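Local coordinates for protein NAD-dependent aldehyde dehydrogenase (Burkholderia multivorans, PDB 5UJU) that probably oxidises aldehydes to carboxylic acids with NAD+ as electron acceptor, as a member of the aldehyde dehydrogenase family, at residues Y200-R205 / F554-S559. Numbering follows the deposited sequence.
Sequences YTIVPR and FRVVQS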
# COMPACT_ATOMS: atom_id res chain seq x y z
N TYR A 200 1.76 8.14 19.90
CA TYR A 200 1.93 7.71 18.52
C TYR A 200 2.75 8.76 17.78
O TYR A 200 2.34 9.92 17.68
CB TYR A 200 0.57 7.48 17.84
CG TYR A 200 -0.31 6.53 18.61
CD1 TYR A 200 -0.18 5.15 18.47
CD2 TYR A 200 -1.27 7.01 19.50
CE1 TYR A 200 -0.98 4.27 19.18
CE2 TYR A 200 -2.08 6.13 20.23
CZ TYR A 200 -1.93 4.77 20.06
OH TYR A 200 -2.72 3.90 20.76
N THR A 201 3.88 8.33 17.23
CA THR A 201 4.77 9.19 16.48
C THR A 201 4.69 8.79 15.01
O THR A 201 4.86 7.62 14.69
CB THR A 201 6.21 9.06 17.00
OG1 THR A 201 6.23 9.35 18.41
CG2 THR A 201 7.15 10.01 16.27
N ILE A 202 4.41 9.76 14.14
CA ILE A 202 4.39 9.51 12.70
C ILE A 202 5.82 9.56 12.19
O ILE A 202 6.50 10.59 12.32
CB ILE A 202 3.52 10.54 11.97
CG1 ILE A 202 2.12 10.61 12.58
CG2 ILE A 202 3.45 10.20 10.48
CD1 ILE A 202 1.38 9.37 12.47
N VAL A 203 6.28 8.48 11.58
CA VAL A 203 7.65 8.35 11.10
C VAL A 203 7.64 8.20 9.58
O VAL A 203 7.00 7.29 9.05
CB VAL A 203 8.36 7.16 11.77
CG1 VAL A 203 9.79 7.04 11.27
CG2 VAL A 203 8.34 7.33 13.30
N PRO A 204 8.30 9.09 8.84
CA PRO A 204 8.45 8.90 7.40
C PRO A 204 9.26 7.65 7.11
O PRO A 204 9.98 7.14 7.96
CB PRO A 204 9.20 10.15 6.94
CG PRO A 204 9.04 11.11 8.07
CD PRO A 204 8.98 10.31 9.30
N ARG A 205 9.11 7.14 5.87
CA ARG A 205 9.92 6.00 5.45
C ARG A 205 11.40 6.37 5.33
O ARG A 205 12.27 5.59 5.71
CB ARG A 205 9.38 5.45 4.13
CG ARG A 205 8.05 4.75 4.29
CD ARG A 205 8.22 3.43 5.02
NE ARG A 205 7.04 2.60 4.84
CZ ARG A 205 7.01 1.28 5.00
NH1 ARG A 205 8.11 0.63 5.37
NH2 ARG A 205 5.87 0.62 4.78
N PHE A 554 4.31 6.70 5.25
CA PHE A 554 4.70 6.97 6.63
C PHE A 554 4.36 5.73 7.43
O PHE A 554 3.58 4.87 6.98
CB PHE A 554 3.96 8.19 7.22
CG PHE A 554 2.47 7.97 7.32
CD1 PHE A 554 1.90 7.50 8.50
CD2 PHE A 554 1.65 8.17 6.22
CE1 PHE A 554 0.54 7.26 8.59
CE2 PHE A 554 0.29 7.93 6.30
CZ PHE A 554 -0.27 7.47 7.48
N ARG A 555 4.96 5.62 8.61
CA ARG A 555 4.62 4.58 9.57
C ARG A 555 4.33 5.24 10.91
O ARG A 555 4.54 6.45 11.08
CB ARG A 555 5.73 3.52 9.68
CG ARG A 555 6.14 2.83 8.36
CD ARG A 555 5.15 1.72 7.92
NE ARG A 555 3.89 2.29 7.44
CZ ARG A 555 2.71 1.70 7.56
NH1 ARG A 555 2.62 0.52 8.15
NH2 ARG A 555 1.61 2.31 7.12
N VAL A 556 3.80 4.46 11.85
CA VAL A 556 3.47 4.93 13.19
C VAL A 556 4.26 4.10 14.19
O VAL A 556 4.12 2.87 14.23
CB VAL A 556 1.97 4.85 13.48
CG1 VAL A 556 1.63 5.46 14.83
CG2 VAL A 556 1.18 5.56 12.38
N VAL A 557 5.09 4.76 15.00
CA VAL A 557 5.85 4.12 16.07
C VAL A 557 5.23 4.55 17.40
O VAL A 557 5.20 5.74 17.73
CB VAL A 557 7.35 4.48 16.02
CG1 VAL A 557 8.06 4.00 17.30
CG2 VAL A 557 8.02 3.86 14.79
N GLN A 558 4.72 3.59 18.15
CA GLN A 558 4.03 3.94 19.38
C GLN A 558 4.87 3.63 20.60
O GLN A 558 5.86 2.90 20.55
CB GLN A 558 2.72 3.18 19.49
CG GLN A 558 2.89 1.72 19.79
CD GLN A 558 1.56 1.04 20.02
OE1 GLN A 558 0.70 1.00 19.12
NE2 GLN A 558 1.36 0.54 21.23
N SER A 559 4.46 4.23 21.71
CA SER A 559 4.99 3.89 23.02
C SER A 559 3.83 3.84 23.99
O SER A 559 2.78 4.46 23.76
CB SER A 559 6.04 4.90 23.50
OG SER A 559 5.47 6.19 23.61
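T201 and V557, and likewise V203 and R555, form hydrogen-bonded pairs between antiparallel strands 200-204 and 554-559; the bond from V203 N to R555 O is 2.7 Å long and nearly straight. The branched CB of T201, I202, V203, V556 and V557 suits extended backbone. On the face of Y200, I202 and F554, the CG2 branch of I202 meets F554 CD1 at 3.7 Å, and its CD1 reaches V556 CG2. W119 and L175 cover I202, joining the ladder to helices 97-132 and 158-175. Y200 lies alongside Q558, ring and amide planes 88° apart, with CD1 3.7 Å from Q558 CB; the polar ends bind the second subunit, Y200 OH at S529 O and Q558 OE1 at F531 N. On the other face V203 CG2 touches V557 CG2 at 3.8 Å. Beyond it two arginines run side by side, guanidinium planes 20° apart, and R555 CD sits 3.4 Å from R205 NH2, over one face of that group. R555 bends at chi2 and again at chi3 (72°), which places NE to donate to F554 O at 2.6 Å. R205 NH2 turns to N552, whereas R555 NH2 forms a salt bridge with D546 of the second subunit. These acceptors would offset the repulsion of two like charges. Through the bonds of Y200, Q558 and R555 to the second subunit, the same ladder also ties the dimer together.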